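Local coordinates for protein OsmC family peroxiredoxin (Aquifex aeolicus, PDB 2E8E) that probably reduces organic hydroperoxides as a thiol-dependent peroxidase of the OsmC family, working as an intertwined homodimer, at the interface of chains A and B. Residues are numbered along the deposited sequence; one frame, centred on the assembly and turned at random. Chains: chain A/B, Hypothetical protein Aq_1549.

Contact 1: the interface of chains A and B. Residues chain A 8, 18, 27, 34, 37; chain B 40, 44-45.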
ATOM      1  N   LEU A   8       5.734  -0.409 -12.766  1.00 18.80           N
ATOM      2  CA  LEU A   8       5.698  -1.856 -12.635  1.00 19.91           C
ATOM      3  C   LEU A   8       5.871  -2.545 -13.975  1.00 21.32           C
ATOM      4  O   LEU A   8       5.434  -2.041 -15.008  1.00 20.06           O
ATOM      5  CB  LEU A   8       4.373  -2.311 -12.023  1.00 17.44           C
ATOM      6  CG  LEU A   8       4.192  -2.173 -10.509  1.00 17.58           C
ATOM      7  CD1 LEU A   8       4.326  -0.716 -10.090  1.00 19.78           C
ATOM      8  CD2 LEU A   8       2.834  -2.724 -10.118  1.00 19.22           C
ATOM      9  N   SER A  18       8.417  -3.983  -9.169  1.00 20.33           N
ATOM     10  CA  SER A  18       7.953  -2.631  -8.910  1.00 21.76           C
ATOM     11  C   SER A  18       9.063  -1.675  -8.512  1.00 21.84           C
ATOM     12  O   SER A  18       9.664  -1.815  -7.444  1.00 21.20           O
ATOM     13  CB  SER A  18       6.892  -2.696  -7.814  1.00 20.34           C
ATOM     14  OG  SER A  18       5.971  -3.738  -8.095  1.00 21.96           O
ATOM     15  N   ALA A  27       5.935  -7.677  -6.489  1.00 20.29           N
ATOM     16  CA  ALA A  27       4.609  -7.657  -5.894  1.00 19.23           C
ATOM     17  C   ALA A  27       3.622  -8.374  -6.798  1.00 19.30           C
ATOM     18  O   ALA A  27       3.563  -8.112  -7.998  1.00 19.42           O
ATOM     19  CB  ALA A  27       4.161  -6.219  -5.682  1.00 17.81           C
ATOM     20  N   PRO A  34      -0.293  -7.980  -2.689  1.00 15.86           N
ATOM     21  CA  PRO A  34      -0.733  -6.576  -2.754  1.00 15.48           C
ATOM     22  C   PRO A  34      -1.522  -6.059  -1.549  1.00 14.90           C
ATOM     23  O   PRO A  34      -1.271  -4.953  -1.071  1.00 15.00           O
ATOM     24  CB  PRO A  34      -1.543  -6.530  -4.047  1.00 16.14           C
ATOM     25  CG  PRO A  34      -0.822  -7.538  -4.911  1.00 14.64           C
ATOM     26  CD  PRO A  34      -0.616  -8.687  -3.941  1.00 15.84           C
ATOM     27  N   LEU A  37       0.677  -5.679   1.303  1.00 15.01           N
ATOM     28  CA  LEU A  37       1.484  -4.479   1.093  1.00 16.55           C
ATOM     29  C   LEU A  37       0.708  -3.220   1.474  1.00 14.38           C
ATOM     30  O   LEU A  37       1.299  -2.232   1.913  1.00 14.36           O
ATOM     31  CB  LEU A  37       1.965  -4.380  -0.362  1.00 17.65           C
ATOM     32  CG  LEU A  37       3.139  -5.301  -0.707  1.00 22.99           C
ATOM     33  CD1 LEU A  37       3.564  -5.081  -2.153  1.00 23.51           C
ATOM     34  CD2 LEU A  37       4.307  -5.002   0.238  1.00 23.83           C
TER
ATOM     35  N   VAL B  40       2.411   1.077  -5.284  1.00 14.03           N
ATOM     36  CA  VAL B  40       2.815  -0.264  -5.693  1.00 15.47           C
ATOM     37  C   VAL B  40       1.693  -1.255  -5.375  1.00 15.47           C
ATOM     38  O   VAL B  40       1.399  -2.148  -6.175  1.00 15.97           O
ATOM     39  CB  VAL B  40       4.123  -0.718  -4.980  1.00 14.22           C
ATOM     40  CG1 VAL B  40       4.376  -2.202  -5.239  1.00 14.71           C
ATOM     41  CG2 VAL B  40       5.299   0.102  -5.485  1.00 16.11           C
ATOM     42  N   SER B  44       0.027  -3.332  -8.381  1.00 15.19           N
ATOM     43  CA  SER B  44       0.171  -4.780  -8.421  1.00 15.57           C
ATOM     44  C   SER B  44      -1.162  -5.496  -8.237  1.00 16.83           C
ATOM     45  O   SER B  44      -1.419  -6.507  -8.896  1.00 17.61           O
ATOM     46  CB  SER B  44       1.189  -5.250  -7.372  1.00 16.12           C
ATOM     47  OG  SER B  44       0.817  -4.853  -6.064  1.00 17.02           O
ATOM     48  N   CYS B  45      -2.017  -4.979  -7.355  1.00 16.83           N
ATOM     49  CA  CYS B  45      -3.322  -5.601  -7.138  1.00 16.08           C
ATOM     50  C   CYS B  45      -4.088  -5.583  -8.460  1.00 16.20           C
ATOM     51  O   CYS B  45      -4.635  -6.601  -8.886  1.00 17.32           O
ATOM     52  CB  CYS B  45      -4.121  -4.838  -6.080  1.00 15.63           C
ATOM     53  SG  CYS B  45      -5.668  -5.651  -5.578  1.00 19.24           S
TER

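Contact 2: the interface of chains A and B. Residues chain A 39, 67-69; chain B 4-6.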
ATOM      1  N   LEU A  39      -1.353  -3.022   3.951  1.00 15.07           N
ATOM      2  CA  LEU A  39      -1.233  -2.943   5.406  1.00 14.27           C
ATOM      3  C   LEU A  39       0.165  -2.449   5.777  1.00 15.57           C
ATOM      4  O   LEU A  39       0.332  -1.692   6.736  1.00 14.05           O
ATOM      5  CB  LEU A  39      -1.506  -4.303   6.055  1.00 13.74           C
ATOM      6  CG  LEU A  39      -2.944  -4.823   5.953  1.00 15.36           C
ATOM      7  CD1 LEU A  39      -3.026  -6.181   6.627  1.00 17.07           C
ATOM      8  CD2 LEU A  39      -3.916  -3.848   6.623  1.00 16.35           C
ATOM      9  N   PHE A  67       1.188  -3.991  14.805  1.00 19.49           N
ATOM     10  CA  PHE A  67       0.515  -5.179  14.318  1.00 21.04           C
ATOM     11  C   PHE A  67      -0.766  -4.795  13.604  1.00 19.77           C
ATOM     12  O   PHE A  67      -1.635  -4.148  14.180  1.00 20.34           O
ATOM     13  CB  PHE A  67       0.203  -6.105  15.495  1.00 22.25           C
ATOM     14  CG  PHE A  67       1.419  -6.485  16.289  1.00 24.18           C
ATOM     15  CD1 PHE A  67       2.219  -7.552  15.893  1.00 26.92           C
ATOM     16  CD2 PHE A  67       1.799  -5.738  17.398  1.00 25.68           C
ATOM     17  CE1 PHE A  67       3.387  -7.868  16.593  1.00 25.85           C
ATOM     18  CE2 PHE A  67       2.962  -6.045  18.102  1.00 23.62           C
ATOM     19  CZ  PHE A  67       3.756  -7.110  17.698  1.00 26.26           C
ATOM     20  N   LEU A  68      -0.881  -5.186  12.341  1.00 19.41           N
ATOM     21  CA  LEU A  68      -2.079  -4.876  11.582  1.00 18.93           C
ATOM     22  C   LEU A  68      -2.786  -6.143  11.141  1.00 19.01           C
ATOM     23  O   LEU A  68      -2.160  -7.086  10.665  1.00 19.80           O
ATOM     24  CB  LEU A  68      -1.742  -4.028  10.355  1.00 19.56           C
ATOM     25  CG  LEU A  68      -1.121  -2.660  10.644  1.00 19.65           C
ATOM     26  CD1 LEU A  68       0.403  -2.757  10.562  1.00 19.45           C
ATOM     27  CD2 LEU A  68      -1.644  -1.647   9.643  1.00 18.10           C
ATOM     28  N   LYS A  69      -4.102  -6.160  11.311  1.00 17.99           N
ATOM     29  CA  LYS A  69      -4.906  -7.302  10.913  1.00 19.57           C
ATOM     30  C   LYS A  69      -6.094  -6.792  10.120  1.00 19.48           C
ATOM     31  O   LYS A  69      -6.860  -5.955  10.600  1.00 20.75           O
ATOM     32  CB  LYS A  69      -5.407  -8.075  12.135  1.00 20.95           C
ATOM     33  CG  LYS A  69      -6.359  -9.207  11.778  1.00 24.94           C
ATOM     34  CD  LYS A  69      -6.827  -9.974  13.005  1.00 29.18           C
ATOM     35  CE  LYS A  69      -5.661 -10.600  13.746  1.00 32.30           C
ATOM     36  NZ  LYS A  69      -6.111 -11.450  14.888  1.00 36.21           N
TER
ATOM     37  N   LYS B   4      -5.787 -10.997   6.674  1.00 20.44           N
ATOM     38  CA  LYS B   4      -4.411 -10.712   6.283  1.00 19.72           C
ATOM     39  C   LYS B   4      -3.773 -10.077   7.510  1.00 21.27           C
ATOM     40  O   LYS B   4      -4.409  -9.271   8.195  1.00 21.07           O
ATOM     41  CB  LYS B   4      -4.343  -9.706   5.129  1.00 19.81           C
ATOM     42  CG  LYS B   4      -4.916 -10.169   3.800  1.00 20.45           C
ATOM     43  CD  LYS B   4      -4.118 -11.310   3.197  1.00 21.44           C
ATOM     44  CE  LYS B   4      -4.496 -11.504   1.735  1.00 20.39           C
ATOM     45  NZ  LYS B   4      -3.987 -12.786   1.185  1.00 22.71           N
ATOM     46  N   GLU B   5      -2.525 -10.434   7.783  1.00 20.72           N
ATOM     47  CA  GLU B   5      -1.810  -9.886   8.923  1.00 20.99           C
ATOM     48  C   GLU B   5      -0.371  -9.540   8.572  1.00 21.44           C
ATOM     49  O   GLU B   5       0.288 -10.247   7.816  1.00 20.22           O
ATOM     50  CB  GLU B   5      -1.805 -10.884  10.089  1.00 24.34           C
ATOM     51  CG  GLU B   5      -3.118 -10.997  10.842  1.00 31.63           C
ATOM     52  CD  GLU B   5      -3.067 -12.045  11.941  1.00 34.84           C
ATOM     53  OE1 GLU B   5      -2.029 -12.135  12.630  1.00 35.72           O
ATOM     54  OE2 GLU B   5      -4.067 -12.772  12.121  1.00 38.83           O
ATOM     55  N   VAL B   6       0.108  -8.425   9.103  1.00 19.67           N
ATOM     56  CA  VAL B   6       1.488  -8.030   8.885  1.00 19.65           C
ATOM     57  C   VAL B   6       1.982  -7.480  10.211  1.00 19.72           C
ATOM     58  O   VAL B   6       1.187  -7.033  11.035  1.00 20.48           O
ATOM     59  CB  VAL B   6       1.640  -6.960   7.773  1.00 19.88           C
ATOM     60  CG1 VAL B   6       1.167  -7.533   6.433  1.00 18.83           C
ATOM     61  CG2 VAL B   6       0.872  -5.707   8.136  1.00 21.95           C
TER

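Contact 1: the interface of chains A and B
Helix 34-56 of chain B lays two successive turns, carrying B:Val40 and then B:Ser44 and B:Cys45, all with helical backbone torsions, against chain A, where A:Leu8, A:Ser18 and A:Ala27 sit in the extended strands 3-12, 15-19 and 24-28 and A:Pro34 starts the equivalent helix. The patch illustrates how a small polar residue can be packed as if it were apolar. B:Ser44 OG stands between its backbone N and carbonyl carbon (chi1 58°), a rotamer that turns the hydroxyl back along its own helix, where it donates to the carbonyl B:Val40 O at 2.8 Å, the donor tilted 28° from the carbonyl plane. With its hydrogen committed in this way, the hydroxyl can lie against the A:Pro34 ring, whose CB and CG both touch it. The CB of A:Ala27 meets B:Ser44 CB at 3.6 Å, while A:Leu8 brings its CD2 methyl to the backbone side of the same serine, 3.8 Å from B:Ser44 CA. A leucine here has no hydroxyl to bond B:Val40 O, and its bulk would probably disturb the close packing on A:Ala27 and A:Pro34. One turn earlier, B:Val40 points CG1 anti to its backbone N (chi1 170°), which sets this methyl against A:Ser18 CB at 3.6 Å and within 4.0 Å of A:Ala27 CB; A:Leu37 CD1 lies more loosely beyond it. On the other flank, A:Pro34 CB rests 3.7 Å from B:Cys45 CA, the cysteine touching through its backbone and CB. B:Cys45 is one of the pair of cysteines expected to perform the redox chemistry of the family, and here it is in the reduced state. The patch thus seats the cysteine-bearing helix of one subunit in the sheet and helix start of the other, probably helping to fix the position of the reactive thiol.

Contact 2: the interface of chains A and B
Strand 3-12 of chain B runs antiparallel beside strand 63-72 of chain A, with helix 34-56 of chain A packed on one face of the pairing through A:Leu39. It is a worked case of a sheet continued across a subunit boundary. A:Leu68 and B:Val6 are joined by two backbone hydrogen bonds: A:Leu68 N donates to B:Val6 O at 3.1 Å, nearly straight at the hydrogen (170°), and B:Val6 N returns a bond of the same length to A:Leu68 O. The two bonds set A:Leu68 opposite B:Val6, and the extended strands turn successive side chains to opposite faces. Towards the helix, B:Val6 uses CG2, held between its backbone N and carbonyl carbon (chi1 -63° for CG1), as the methyl that fills the angle between strand and helix. It presses on A:Leu39 CB at 3.5 Å, a tight contact, and reaches A:Leu68 CB at 3.8 Å. The CD1 methyl of A:Leu39 reaches back along the strand, 3.7 Å from the carbonyl B:Lys4 O. On the opposite face, A:Lys69 and B:Glu5 lie side by side and point the same way, their aliphatic parts touching, with A:Lys69 CG lying 3.8 Å from B:Glu5 CG. The bend at the third torsion of the lysine (-60°) lays CE beside the carboxylate, and the ammonium A:Lys69 NZ ends 3.7 Å from B:Glu5 OE2, a long salt bridge that probably adds electrostatic support rather than a rigid grip. Together the backbone bonds, the apolar face and the charged pair splice the N-terminal strand of one subunit into the sheet of the other, stabilising the dimer.

The centres of the C-alpha atoms of contact 1 and contact 2 are about 17 Å apart, and both contacts draw on the same elements. Strand 3-12 is used in each, contributed by chain A to contact 1 and by chain B to contact 2. Helix 34-56 of chain A enters through A:Pro34 and A:Leu37 in contact 1 and A:Leu39 in contact 2; its chain B copy joins contact 1. Two-fold symmetry repeats each contact with the chains exchanged. Strand pairing and helix packing are thus tied together, and the sheet and cysteine-bearing helix of each subunit probably owe part of their support to the partner, as suits this family's dimers.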